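Local coordinates for putative Xylose isomerase (Rhodospirillum rubrum, PDB 3QXB), which binds iron and manganese ions in a TIM barrel of the xylose isomerase-like family and is probably an isomerase, at residues A[212-217]-A[241-246]; A[51-56]-A[282-287]; A[100-105]-A[133-138]; A[158-163]-A[175-180]. All blocks are in the same frame, centred on the assembly; numbering follows the deposited sequence.

Contact 1 of 4, residues A[212-217]-A[241-246]. With FE (Fe (III) ion), chain E; MN (manganese (II) ion), chain G.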
loop_
_atom_site.group_PDB
_atom_site.type_symbol
_atom_site.label_atom_id
_atom_site.label_comp_id
_atom_site.label_asym_id
_atom_site.label_seq_id
_atom_site.Cartn_x
_atom_site.Cartn_y
_atom_site.Cartn_z
ATOM N N VAL A 212 16.645 11.260 -1.511
ATOM C CA VAL A 212 16.031 11.711 -2.757
ATOM C C VAL A 212 15.871 10.528 -3.697
ATOM O O VAL A 212 16.792 9.768 -3.899
ATOM C CB VAL A 212 16.819 12.834 -3.398
ATOM C CG1 VAL A 212 16.342 13.141 -4.833
ATOM C CG2 VAL A 212 16.777 14.085 -2.482
ATOM N N ASP A 213 14.660 10.362 -4.216
ATOM C CA ASP A 213 14.358 9.243 -5.076
ATOM C C ASP A 213 14.433 9.753 -6.509
ATOM O O ASP A 213 13.762 10.722 -6.862
ATOM C CB ASP A 213 12.955 8.740 -4.761
ATOM C CG ASP A 213 12.599 7.504 -5.540
ATOM O OD1 ASP A 213 13.023 7.416 -6.714
ATOM O OD2 ASP A 213 11.908 6.643 -4.962
ATOM N N TRP A 214 15.284 9.138 -7.316
ATOM C CA TRP A 214 15.554 9.639 -8.667
ATOM C C TRP A 214 14.252 9.731 -9.497
ATOM O O TRP A 214 14.083 10.641 -10.303
ATOM C CB TRP A 214 16.581 8.744 -9.378
ATOM C CG TRP A 214 17.999 9.067 -9.072
ATOM C CD1 TRP A 214 18.635 8.912 -7.883
ATOM C CD2 TRP A 214 18.972 9.587 -9.987
ATOM N NE1 TRP A 214 19.940 9.301 -7.991
ATOM C CE2 TRP A 214 20.178 9.724 -9.274
ATOM C CE3 TRP A 214 18.947 9.918 -11.350
ATOM C CZ2 TRP A 214 21.351 10.213 -9.861
ATOM C CZ3 TRP A 214 20.138 10.424 -11.948
ATOM C CH2 TRP A 214 21.313 10.548 -11.196
ATOM N N GLY A 215 13.315 8.832 -9.258
ATOM C CA GLY A 215 12.048 8.843 -9.989
ATOM C C GLY A 215 11.131 9.992 -9.591
ATOM O O GLY A 215 10.280 10.417 -10.375
ATOM N N HIS A 216 11.283 10.476 -8.367
ATOM C CA HIS A 216 10.506 11.593 -7.882
ATOM C C HIS A 216 11.078 12.917 -8.425
ATOM O O HIS A 216 10.326 13.763 -8.870
ATOM C CB HIS A 216 10.544 11.628 -6.383
ATOM C CG HIS A 216 9.907 10.445 -5.730
ATOM N ND1 HIS A 216 9.745 10.368 -4.365
ATOM C CD2 HIS A 216 9.362 9.309 -6.246
ATOM C CE1 HIS A 216 9.147 9.221 -4.065
ATOM N NE2 HIS A 216 8.891 8.569 -5.190
ATOM N N ALA A 217 12.389 13.069 -8.391
ATOM C CA ALA A 217 13.034 14.274 -8.920
ATOM C C ALA A 217 12.829 14.390 -10.432
ATOM O O ALA A 217 12.716 15.497 -10.975
ATOM C CB ALA A 217 14.533 14.274 -8.591
ATOM N N ALA A 241 21.532 12.738 2.032
ATOM C CA ALA A 241 22.394 11.743 2.707
ATOM C C ALA A 241 22.234 10.333 2.139
ATOM O O ALA A 241 23.040 9.452 2.431
ATOM C CB ALA A 241 22.104 11.720 4.193
ATOM N N ALA A 242 21.190 10.119 1.364
ATOM C CA ALA A 242 20.923 8.819 0.719
ATOM C C ALA A 242 19.931 8.989 -0.448
ATOM O O ALA A 242 19.249 10.015 -0.557
ATOM C CB ALA A 242 20.419 7.780 1.752
ATOM N N TYR A 243 19.866 7.980 -1.315
ATOM C CA TYR A 243 19.010 8.012 -2.492
ATOM C C TYR A 243 18.197 6.730 -2.657
ATOM O O TYR A 243 18.589 5.666 -2.164
ATOM C CB TYR A 243 19.856 8.168 -3.736
ATOM C CG TYR A 243 20.714 9.406 -3.790
ATOM C CD1 TYR A 243 21.921 9.452 -3.144
ATOM C CD2 TYR A 243 20.336 10.520 -4.543
ATOM C CE1 TYR A 243 22.719 10.598 -3.199
ATOM C CE2 TYR A 243 21.126 11.660 -4.598
ATOM C CZ TYR A 243 22.323 11.695 -3.917
ATOM O OH TYR A 243 23.183 12.803 -3.954
ATOM N N HIS A 244 17.076 6.842 -3.379
ATOM C CA HIS A 244 16.437 5.686 -3.982
ATOM C C HIS A 244 16.716 5.785 -5.471
ATOM O O HIS A 244 16.584 6.870 -6.074
ATOM C CB HIS A 244 14.935 5.663 -3.777
ATOM C CG HIS A 244 14.529 5.347 -2.381
ATOM N ND1 HIS A 244 13.281 5.660 -1.878
ATOM C CD2 HIS A 244 15.204 4.733 -1.383
ATOM C CE1 HIS A 244 13.231 5.283 -0.610
ATOM N NE2 HIS A 244 14.384 4.723 -0.286
ATOM N N ILE A 245 17.097 4.667 -6.055
ATOM C CA ILE A 245 17.293 4.596 -7.490
ATOM C C ILE A 245 16.238 3.640 -8.065
ATOM O O ILE A 245 15.885 2.654 -7.451
ATOM C CB ILE A 245 18.745 4.203 -7.870
ATOM C CG1 ILE A 245 19.138 2.821 -7.349
ATOM C CG2 ILE A 245 19.786 5.301 -7.411
ATOM C CD1 ILE A 245 20.505 2.331 -7.899
ATOM N N GLN A 246 15.774 3.955 -9.273
ATOM C CA GLN A 246 14.805 3.158 -10.023
ATOM C C GLN A 246 14.916 3.562 -11.482
ATOM O O GLN A 246 15.515 4.593 -11.808
ATOM C CB GLN A 246 13.384 3.452 -9.560
ATOM C CG GLN A 246 13.160 4.960 -9.279
ATOM C CD GLN A 246 11.718 5.379 -9.476
ATOM O OE1 GLN A 246 11.120 5.110 -10.534
ATOM N NE2 GLN A 246 11.156 6.064 -8.487
HETATM FE FE FE E . 11.334 6.115 -2.905
HETATM MN MN MN G . 8.127 6.555 -5.465
HETATM O O HOH W 1 9.083 5.948 -3.444
HETATM O O HOH W 2 10.375 5.420 -0.959
HETATM O O HOH W 3 6.167 5.392 -4.617
#
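Asp-213 and His-244 sit side by side on adjacent parallel strands of a TIM barrel and reach the same iron ion from the C-terminal end of the sheet. The backbone bonds come first: Val-212 N to Ala-242 O, His-244 N to Val-212 O, and Trp-214 N to His-244 O (2.9 Å, nearly straight at 170°), the last carrying the pairing into the helix that follows. Metal bonds form the second group. Asp-213 OD2 and His-244 ND1 each lie 2.2 Å from the iron, with the carboxylate at right angles to the imidazole and its OD2 at the ring's edge; Glu-178 and Glu-286 complete the protein ligands. His-216 NE2 binds manganese, and water 1 bridges the metals. Outside the barrel Trp-214, just past the strand, meets Ile-245. Gln-246 bonds two manganese ligands, OE1 to His-255 N and NE2 to Asp-253 OD1. Asp-213 OD1 accepts from Gly-215 N, an N-cap bond, and from Gln-246 NE2, 2.9 Å away, both tilted out of the carboxylate plane from the same face.

Contact 2 of 4, residues A[51-56]-A[282-287]. With FE (Fe (III) ion), chain E.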
loop_
_atom_site.group_PDB
_atom_site.type_symbol
_atom_site.label_atom_id
_atom_site.label_comp_id
_atom_site.label_asym_id
_atom_site.label_seq_id
_atom_site.Cartn_x
_atom_site.Cartn_y
_atom_site.Cartn_z
ATOM N N TYR A 51 24.706 -3.355 1.415
ATOM C CA TYR A 51 23.906 -2.287 2.019
ATOM C C TYR A 51 22.395 -2.427 1.773
ATOM O O TYR A 51 21.916 -2.552 0.638
ATOM C CB TYR A 51 24.443 -0.945 1.592
ATOM C CG TYR A 51 25.937 -0.860 1.876
ATOM C CD1 TYR A 51 26.414 -0.709 3.167
ATOM C CD2 TYR A 51 26.870 -0.983 0.855
ATOM C CE1 TYR A 51 27.808 -0.647 3.439
ATOM C CE2 TYR A 51 28.248 -0.926 1.117
ATOM C CZ TYR A 51 28.702 -0.755 2.413
ATOM O OH TYR A 51 30.061 -0.689 2.657
ATOM N N VAL A 52 21.657 -2.391 2.873
ATOM C CA VAL A 52 20.259 -2.694 2.861
ATOM C C VAL A 52 19.435 -1.591 3.538
ATOM O O VAL A 52 19.855 -1.033 4.547
ATOM C CB VAL A 52 20.042 -3.992 3.619
ATOM C CG1 VAL A 52 18.563 -4.288 3.751
ATOM C CG2 VAL A 52 20.830 -5.176 2.968
ATOM N N GLN A 53 18.275 -1.280 2.971
ATOM C CA GLN A 53 17.274 -0.449 3.638
ATOM C C GLN A 53 16.069 -1.318 3.879
ATOM O O GLN A 53 15.458 -1.857 2.926
ATOM C CB GLN A 53 16.905 0.784 2.817
ATOM C CG GLN A 53 16.073 1.754 3.522
ATOM C CD GLN A 53 15.921 3.046 2.772
ATOM O OE1 GLN A 53 15.316 3.094 1.690
ATOM N NE2 GLN A 53 16.469 4.134 3.358
ATOM N N TYR A 54 15.745 -1.488 5.156
ATOM C CA TYR A 54 14.657 -2.349 5.566
ATOM C C TYR A 54 13.378 -1.552 5.417
ATOM O O TYR A 54 13.379 -0.369 5.700
ATOM C CB TYR A 54 14.891 -2.751 7.006
ATOM C CG TYR A 54 13.841 -3.649 7.647
ATOM C CD1 TYR A 54 13.909 -5.042 7.537
ATOM C CD2 TYR A 54 12.835 -3.112 8.414
ATOM C CE1 TYR A 54 12.952 -5.871 8.151
ATOM C CE2 TYR A 54 11.923 -3.929 9.051
ATOM C CZ TYR A 54 11.975 -5.304 8.908
ATOM O OH TYR A 54 10.987 -6.085 9.556
ATOM N N THR A 55 12.299 -2.174 4.939
ATOM C CA THR A 55 11.034 -1.454 4.711
ATOM C C THR A 55 10.004 -1.727 5.844
ATOM O O THR A 55 9.871 -2.862 6.318
ATOM C CB THR A 55 10.405 -1.824 3.332
ATOM O OG1 THR A 55 9.158 -1.132 3.142
ATOM C CG2 THR A 55 10.149 -3.348 3.188
ATOM N N TYR A 56 9.276 -0.700 6.264
ATOM C CA TYR A 56 8.149 -0.887 7.210
ATOM C C TYR A 56 7.113 -1.909 6.669
ATOM O O TYR A 56 6.358 -2.470 7.433
ATOM C CB TYR A 56 7.403 0.396 7.435
ATOM C CG TYR A 56 8.154 1.593 8.054
ATOM C CD1 TYR A 56 9.515 1.560 8.354
ATOM C CD2 TYR A 56 7.486 2.773 8.256
ATOM C CE1 TYR A 56 10.145 2.682 8.876
ATOM C CE2 TYR A 56 8.125 3.909 8.750
ATOM C CZ TYR A 56 9.428 3.872 9.057
ATOM O OH TYR A 56 10.031 5.012 9.615
ATOM N N THR A 282 24.270 6.126 0.031
ATOM C CA THR A 282 23.872 4.882 -0.654
ATOM C C THR A 282 22.767 5.097 -1.691
ATOM O O THR A 282 21.781 5.790 -1.454
ATOM C CB THR A 282 23.439 3.814 0.387
ATOM O OG1 THR A 282 24.398 3.808 1.450
ATOM C CG2 THR A 282 23.346 2.382 -0.234
ATOM N N PHE A 283 22.980 4.524 -2.863
ATOM C CA PHE A 283 21.981 4.451 -3.903
ATOM C C PHE A 283 21.236 3.124 -3.650
ATOM O O PHE A 283 21.689 2.034 -4.088
ATOM C CB PHE A 283 22.647 4.386 -5.270
ATOM C CG PHE A 283 23.099 5.703 -5.864
ATOM C CD1 PHE A 283 23.179 6.898 -5.148
ATOM C CD2 PHE A 283 23.517 5.721 -7.187
ATOM C CE1 PHE A 283 23.648 8.069 -5.746
ATOM C CE2 PHE A 283 23.967 6.883 -7.795
ATOM C CZ PHE A 283 24.039 8.062 -7.095
ATOM N N PHE A 284 20.114 3.199 -2.927
ATOM C CA PHE A 284 19.263 2.051 -2.686
ATOM C C PHE A 284 18.289 1.823 -3.851
ATOM O O PHE A 284 17.453 2.684 -4.140
ATOM C CB PHE A 284 18.410 2.249 -1.419
ATOM C CG PHE A 284 19.191 2.348 -0.129
ATOM C CD1 PHE A 284 19.745 1.236 0.464
ATOM C CD2 PHE A 284 19.340 3.555 0.506
ATOM C CE1 PHE A 284 20.425 1.348 1.687
ATOM C CE2 PHE A 284 20.001 3.653 1.730
ATOM C CZ PHE A 284 20.526 2.556 2.303
ATOM N N ALA A 285 18.372 0.653 -4.474
ATOM C CA ALA A 285 17.434 0.276 -5.504
ATOM C C ALA A 285 16.105 0.067 -4.829
ATOM O O ALA A 285 16.037 -0.717 -3.890
ATOM C CB ALA A 285 17.843 -1.011 -6.196
ATOM N N GLU A 286 15.093 0.768 -5.331
ATOM C CA GLU A 286 13.727 0.682 -4.850
ATOM C C GLU A 286 12.817 0.339 -6.020
ATOM O O GLU A 286 12.278 1.224 -6.708
ATOM C CB GLU A 286 13.262 1.965 -4.155
ATOM C CG GLU A 286 11.929 1.753 -3.451
ATOM C CD GLU A 286 11.273 3.025 -2.942
ATOM O OE1 GLU A 286 11.507 4.100 -3.478
ATOM O OE2 GLU A 286 10.490 2.920 -1.984
ATOM N N ILE A 287 12.671 -0.970 -6.212
ATOM C CA ILE A 287 12.034 -1.539 -7.387
ATOM C C ILE A 287 10.737 -2.165 -6.907
ATOM O O ILE A 287 10.727 -2.941 -5.937
ATOM C CB ILE A 287 12.919 -2.607 -8.124
ATOM C CG1 ILE A 287 14.375 -2.120 -8.308
ATOM C CG2 ILE A 287 12.247 -3.009 -9.465
ATOM C CD1 ILE A 287 14.532 -0.835 -9.079
HETATM FE FE FE E . 11.334 6.115 -2.905
HETATM O O HOH W 1 9.083 5.948 -3.444
HETATM O O HOH W 2 10.375 5.420 -0.959
#
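The ring of Phe-284 is held between two aliphatic groups, with Gln-53 CB over one face and Thr-282 CG2, from its own segment, centred over the opposite face. Gln-53 makes the CH-pi contact, its CB 3.8 Å from the centroid of the Phe-284 ring and 17° off the ring normal. At the edge, Phe-284 CE1 lies 4.3 Å from Tyr-51 C. Thr-282 CG2 also meets Tyr-51 CB at 4.0 Å. The amide of Gln-53 continues past the ring, its plane only 20° from the ring plane; an extended chain, with CG anti to the backbone N (chi1 -171°), takes it there. Strand 22-25 separates strands 51-55 and 283-285 in the TIM barrel, so their side chains meet on its inner side, past that strand. Packing on Phe-284 and hydrogen bonds from Gln-53 NE2 to Ser-88 OG and from Asn-25 ND2 to Gln-53 OE1 together probably hold the amide for second-shell work: OE1 also bonds His-244 NE2, which should orient that iron-binding imidazole, while Glu-286 OE1 binds the same ion at 2.1 Å.

Contact 3 of 4, residues A[100-105]-A[133-138]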
loop_
_atom_site.group_PDB
_atom_site.type_symbol
_atom_site.label_atom_id
_atom_site.label_comp_id
_atom_site.label_asym_id
_atom_site.label_seq_id
_atom_site.Cartn_x
_atom_site.Cartn_y
_atom_site.Cartn_z
ATOM N N HIS A 100 -0.612 11.357 7.484
ATOM C CA HIS A 100 0.346 11.642 8.532
ATOM C C HIS A 100 0.451 13.139 8.894
ATOM O O HIS A 100 -0.569 13.763 9.251
ATOM C CB HIS A 100 1.699 10.996 8.179
ATOM C CG HIS A 100 1.615 9.507 7.997
ATOM N ND1 HIS A 100 1.126 8.665 8.976
ATOM C CD2 HIS A 100 1.947 8.714 6.946
ATOM C CE1 HIS A 100 1.160 7.418 8.527
ATOM N NE2 HIS A 100 1.656 7.423 7.303
ATOM N N PHE A 101 1.664 13.682 8.802
ATOM C CA PHE A 101 1.990 14.980 9.362
ATOM C C PHE A 101 1.309 16.163 8.708
ATOM O O PHE A 101 1.200 17.237 9.324
ATOM C CB PHE A 101 3.508 15.194 9.392
ATOM C CG PHE A 101 4.232 14.189 10.244
ATOM C CD1 PHE A 101 4.297 14.381 11.635
ATOM C CD2 PHE A 101 4.787 13.020 9.676
ATOM C CE1 PHE A 101 4.953 13.472 12.436
ATOM C CE2 PHE A 101 5.425 12.086 10.461
ATOM C CZ PHE A 101 5.521 12.306 11.847
ATOM N N LEU A 102 0.812 15.983 7.493
ATOM C CA LEU A 102 0.084 17.090 6.814
ATOM C C LEU A 102 -1.449 16.878 6.752
ATOM O O LEU A 102 -2.183 17.634 6.091
ATOM C CB LEU A 102 0.689 17.353 5.445
ATOM C CG LEU A 102 2.195 17.647 5.439
ATOM C CD1 LEU A 102 2.704 17.923 4.019
ATOM C CD2 LEU A 102 2.602 18.810 6.332
ATOM N N ALA A 103 -1.932 15.888 7.506
ATOM C CA ALA A 103 -3.346 15.543 7.533
ATOM C C ALA A 103 -4.244 16.713 8.004
ATOM O O ALA A 103 -3.791 17.632 8.671
ATOM C CB ALA A 103 -3.561 14.276 8.438
ATOM N N PRO A 104 -5.537 16.669 7.671
ATOM C CA PRO A 104 -6.378 17.840 7.895
ATOM C C PRO A 104 -6.943 18.021 9.324
ATOM O O PRO A 104 -7.553 19.034 9.586
ATOM C CB PRO A 104 -7.508 17.653 6.874
ATOM C CG PRO A 104 -7.614 16.118 6.750
ATOM C CD PRO A 104 -6.159 15.702 6.765
ATOM N N THR A 105 -6.735 17.075 10.241
ATOM C CA THR A 105 -7.080 17.285 11.653
ATOM C C THR A 105 -5.855 17.034 12.498
ATOM O O THR A 105 -4.938 16.268 12.085
ATOM C CB THR A 105 -8.190 16.360 12.151
ATOM O OG1 THR A 105 -7.668 15.026 12.271
ATOM C CG2 THR A 105 -9.471 16.396 11.195
HETATM N N MSE A 133 10.869 8.622 6.093
HETATM C CA MSE A 133 9.676 8.464 5.304
HETATM C C MSE A 133 9.371 9.783 4.575
HETATM O O MSE A 133 9.970 10.823 4.897
HETATM C CB MSE A 133 8.491 8.083 6.214
HETATM C CG MSE A 133 8.255 9.074 7.376
HETATM SE SE MSE A 133 6.858 8.649 8.658
HETATM C CE MSE A 133 5.372 9.210 7.600
ATOM N N PRO A 134 8.444 9.742 3.611
ATOM C CA PRO A 134 7.876 10.989 3.102
ATOM C C PRO A 134 7.191 11.728 4.232
ATOM O O PRO A 134 6.734 11.124 5.199
ATOM C CB PRO A 134 6.865 10.537 2.041
ATOM C CG PRO A 134 7.233 9.082 1.739
ATOM C CD PRO A 134 7.911 8.545 2.935
ATOM N N PHE A 135 7.143 13.039 4.110
ATOM C CA PHE A 135 6.728 13.902 5.192
ATOM C C PHE A 135 5.234 13.792 5.503
ATOM O O PHE A 135 4.830 13.969 6.645
ATOM C CB PHE A 135 7.073 15.350 4.828
ATOM C CG PHE A 135 7.169 16.285 5.996
ATOM C CD1 PHE A 135 8.127 16.105 6.970
ATOM C CD2 PHE A 135 6.378 17.401 6.060
ATOM C CE1 PHE A 135 8.278 17.010 7.985
ATOM C CE2 PHE A 135 6.511 18.292 7.114
ATOM C CZ PHE A 135 7.443 18.093 8.069
ATOM N N GLY A 136 4.422 13.526 4.486
ATOM C CA GLY A 136 2.955 13.479 4.670
ATOM C C GLY A 136 2.225 14.145 3.531
ATOM O O GLY A 136 2.840 14.541 2.527
ATOM N N SER A 137 0.915 14.284 3.674
ATOM C CA SER A 137 0.093 14.653 2.550
ATOM C C SER A 137 -1.077 15.525 2.930
ATOM O O SER A 137 -1.774 15.233 3.892
ATOM C CB SER A 137 -0.410 13.344 1.909
ATOM O OG SER A 137 -1.139 13.573 0.738
ATOM N N TYR A 138 -1.326 16.577 2.149
ATOM C CA TYR A 138 -2.489 17.439 2.361
ATOM C C TYR A 138 -3.719 16.846 1.731
ATOM O O TYR A 138 -3.654 16.227 0.689
ATOM C CB TYR A 138 -2.284 18.829 1.744
ATOM C CG TYR A 138 -1.238 19.666 2.419
ATOM C CD1 TYR A 138 -1.432 20.172 3.702
ATOM C CD2 TYR A 138 -0.030 19.974 1.760
ATOM C CE1 TYR A 138 -0.445 20.949 4.330
ATOM C CE2 TYR A 138 0.945 20.776 2.379
ATOM C CZ TYR A 138 0.740 21.238 3.667
ATOM O OH TYR A 138 1.709 22.025 4.245
#
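Ala-103 N bonds to His-100 O at 3.1 Å, closing a type I beta turn that presents Phe-101 and Leu-102 to the loop 133-138, where Leu-102 packs against Tyr-138 and Phe-135. No hydrogen bond joins 100-105 to 133-138. Leu-102 is gripped between the two aromatics: its CD1 lies over one face of the Tyr-138 ring, offset toward the rim and 4.0 Å from the centroid, while its other branch, CD2, comes within 4.0 Å of Phe-135 CE2. A chi1 of -55° directs CG toward 133-138, and chi2 (-179°) spreads the two methyls between these rings. Gly-136 passes close against the turn, at backbone angles that suit a residue without a side chain. Beside it, Phe-101 turns the edge of its ring to the Phe-135 carbonyl, CD2 3.2 Å from O; that buried oxygen has no hydrogen-bond partner in the model. The selenomethionine Met-133 bends at chi3 (-79°) to bring CE within 3.5 Å of His-100 CD2, and CE also lies 4.1 Å from Phe-101 CE2. Outside the pair, His-100 NE2 bonds to Ser-95 O, and Tyr-138 OH to Arg-149 O. The arrangement belongs to the TIM barrel fold, where the loop leading out of strand 130-133 is packed against the loop ahead of helix 106-125, beyond the C-terminal end of the strands.

Contact 4 of 4, residues A[158-163]-A[175-180]. With FE (Fe (III) ion), chain E.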
loop_
_atom_site.group_PDB
_atom_site.type_symbol
_atom_site.label_atom_id
_atom_site.label_comp_id
_atom_site.label_asym_id
_atom_site.label_seq_id
_atom_site.Cartn_x
_atom_site.Cartn_y
_atom_site.Cartn_z
ATOM N N ASP A 158 7.226 21.165 14.086
ATOM C CA ASP A 158 7.402 21.035 15.516
ATOM C C ASP A 158 7.350 19.550 15.905
ATOM O O ASP A 158 8.109 19.114 16.735
ATOM C CB ASP A 158 6.356 21.843 16.300
ATOM C CG ASP A 158 6.575 23.352 16.201
ATOM O OD1 ASP A 158 7.701 23.791 15.809
ATOM O OD2 ASP A 158 5.609 24.099 16.502
HETATM N N MSE A 159 6.492 18.775 15.271
HETATM C CA MSE A 159 6.455 17.332 15.541
HETATM C C MSE A 159 7.788 16.645 15.241
HETATM O O MSE A 159 8.217 15.768 15.999
HETATM C CB MSE A 159 5.356 16.667 14.760
HETATM C CG MSE A 159 3.979 16.963 15.335
HETATM SE SE MSE A 159 2.579 16.096 14.413
HETATM C CE MSE A 159 1.201 16.551 15.573
ATOM N N TRP A 160 8.417 16.996 14.112
ATOM C CA TRP A 160 9.633 16.314 13.702
ATOM C C TRP A 160 10.777 16.673 14.627
ATOM O O TRP A 160 11.674 15.863 14.844
ATOM C CB TRP A 160 10.005 16.590 12.234
ATOM C CG TRP A 160 9.296 15.626 11.292
ATOM C CD1 TRP A 160 7.979 15.601 11.005
ATOM C CD2 TRP A 160 9.884 14.544 10.569
ATOM N NE1 TRP A 160 7.693 14.571 10.141
ATOM C CE2 TRP A 160 8.843 13.893 9.869
ATOM C CE3 TRP A 160 11.180 14.036 10.462
ATOM C CZ2 TRP A 160 9.072 12.806 9.036
ATOM C CZ3 TRP A 160 11.398 12.949 9.652
ATOM C CH2 TRP A 160 10.346 12.339 8.955
ATOM N N ILE A 161 10.749 17.886 15.161
ATOM C CA ILE A 161 11.708 18.287 16.173
ATOM C C ILE A 161 11.634 17.404 17.394
ATOM O O ILE A 161 12.650 16.888 17.842
ATOM C CB ILE A 161 11.546 19.797 16.526
ATOM C CG1 ILE A 161 11.969 20.614 15.295
ATOM C CG2 ILE A 161 12.297 20.142 17.803
ATOM C CD1 ILE A 161 11.526 22.069 15.340
ATOM N N GLU A 162 10.434 17.230 17.923
ATOM C CA GLU A 162 10.206 16.351 19.073
ATOM C C GLU A 162 10.619 14.881 18.801
ATOM O O GLU A 162 11.167 14.200 19.669
ATOM C CB GLU A 162 8.723 16.373 19.421
ATOM C CG GLU A 162 8.448 16.163 20.869
ATOM C CD GLU A 162 6.984 16.358 21.289
ATOM O OE1 GLU A 162 6.158 16.960 20.581
ATOM O OE2 GLU A 162 6.674 15.901 22.393
ATOM N N LEU A 163 10.278 14.418 17.602
ATOM C CA LEU A 163 10.593 13.065 17.173
ATOM C C LEU A 163 12.112 12.875 16.985
ATOM O O LEU A 163 12.623 11.818 17.298
ATOM C CB LEU A 163 9.830 12.700 15.913
ATOM C CG LEU A 163 8.345 12.392 16.111
ATOM C CD1 LEU A 163 7.645 12.415 14.739
ATOM C CD2 LEU A 163 8.188 11.079 16.808
ATOM N N LEU A 175 17.428 10.979 10.994
ATOM C CA LEU A 175 16.095 10.788 10.386
ATOM C C LEU A 175 16.126 11.284 8.935
ATOM O O LEU A 175 16.894 12.223 8.611
ATOM C CB LEU A 175 15.015 11.520 11.154
ATOM C CG LEU A 175 14.741 11.090 12.576
ATOM C CD1 LEU A 175 13.620 12.011 13.142
ATOM C CD2 LEU A 175 14.389 9.562 12.695
ATOM N N TYR A 176 15.308 10.675 8.071
ATOM C CA TYR A 176 15.199 11.135 6.676
ATOM C C TYR A 176 13.770 11.526 6.278
ATOM O O TYR A 176 12.796 10.946 6.759
ATOM C CB TYR A 176 15.645 10.094 5.658
ATOM C CG TYR A 176 16.954 9.424 5.886
ATOM C CD1 TYR A 176 18.152 10.012 5.504
ATOM C CD2 TYR A 176 16.997 8.179 6.414
ATOM C CE1 TYR A 176 19.336 9.360 5.680
ATOM C CE2 TYR A 176 18.161 7.531 6.594
ATOM C CZ TYR A 176 19.321 8.121 6.247
ATOM O OH TYR A 176 20.457 7.428 6.439
ATOM N N VAL A 177 13.691 12.508 5.377
ATOM C CA VAL A 177 12.463 12.904 4.711
ATOM C C VAL A 177 12.658 12.655 3.230
ATOM O O VAL A 177 13.655 13.085 2.663
ATOM C CB VAL A 177 12.142 14.406 4.924
ATOM C CG1 VAL A 177 10.897 14.801 4.110
ATOM C CG2 VAL A 177 11.950 14.677 6.394
ATOM N N GLU A 178 11.695 11.991 2.585
ATOM C CA GLU A 178 11.763 11.742 1.149
ATOM C C GLU A 178 10.826 12.659 0.404
ATOM O O GLU A 178 9.599 12.506 0.536
ATOM C CB GLU A 178 11.363 10.274 0.828
ATOM C CG GLU A 178 11.149 10.004 -0.630
ATOM C CD GLU A 178 10.943 8.525 -0.954
ATOM O OE1 GLU A 178 10.469 7.765 -0.089
ATOM O OE2 GLU A 178 11.216 8.135 -2.101
ATOM N N PRO A 179 11.365 13.599 -0.391
ATOM C CA PRO A 179 10.462 14.404 -1.179
ATOM C C PRO A 179 9.716 13.595 -2.253
ATOM O O PRO A 179 10.188 12.531 -2.705
ATOM C CB PRO A 179 11.392 15.449 -1.834
ATOM C CG PRO A 179 12.527 15.563 -0.881
ATOM C CD PRO A 179 12.743 14.142 -0.444
ATOM N N VAL A 180 8.560 14.114 -2.644
ATOM C CA VAL A 180 7.636 13.400 -3.501
ATOM C C VAL A 180 7.091 14.267 -4.653
ATOM O O VAL A 180 6.959 15.495 -4.486
ATOM C CB VAL A 180 6.433 12.907 -2.689
ATOM C CG1 VAL A 180 6.879 11.807 -1.730
ATOM C CG2 VAL A 180 5.839 14.084 -1.941
HETATM FE FE FE E . 11.334 6.115 -2.905
HETATM O O HOH W 1 9.083 5.948 -3.444
HETATM O O HOH W 2 10.375 5.420 -0.959
#
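Trp-160 of helix 146-170 lays its six-membered ring against Val-177 of strand 174-177, a helix-on-strand contact in the outer layer of the TIM barrel. Val-177 CG2 sits over one face of the indole, displaced toward the rim, 4.0 Å from the centroid of its six-membered ring and 24° off the normal. The methyl's nearest ring atom is Trp-160 CZ3, at 3.7 Å. At the ring's edge, close to its plane, Tyr-176 O approaches Trp-160 CH2 at 3.6 Å. Leu-175 CD1 reaches Trp-160 CE3 at 4.2 Å. Leu-163, one helical turn further on, brings its backbone C to 4.2 Å from the same Leu-175 methyl. Val-177 can offer CG2 because this branch stands anti to the carbonyl carbon, its CG1 being anti to the backbone N. Helix and strand run nearly antiparallel, at 155°, as expected where a barrel helix returns the chain to the start of the next strand. In the next shell, Phe-101 and Phe-135 meet the indole, Leu-116 of helix 106-125 touches it, and Leu-196 of helix 190-200 packs against Val-177. Glu-178, the residue after Val-177, points to the barrel interior, and its extended side chain, CG anti to the backbone N (chi1 169°), carries OE2 to 2.2 Å from the iron ion.

All four contacts are buried, but at different depths of one barrel. Contacts 1 and 2 lie nearest the centre and are joined because strand 240-245 of contact 1 neighbours strand 283-285 of contact 2; together with contact 4 they supply all four protein ligands of the iron. Contact 1 is dominated by polar and metal bonds, and it alone has hydrogen bonds between its segments, whereas contact 2 lines the barrel interior with aliphatic-aromatic packing. Contacts 3 and 4 lie further out, yet they join: Met-133 N and O pair with Tyr-176 O and Glu-178 N, and Trp-160 meets Phe-101 and Phe-135. Contact 3 is made mainly by loops, close to the second subunit.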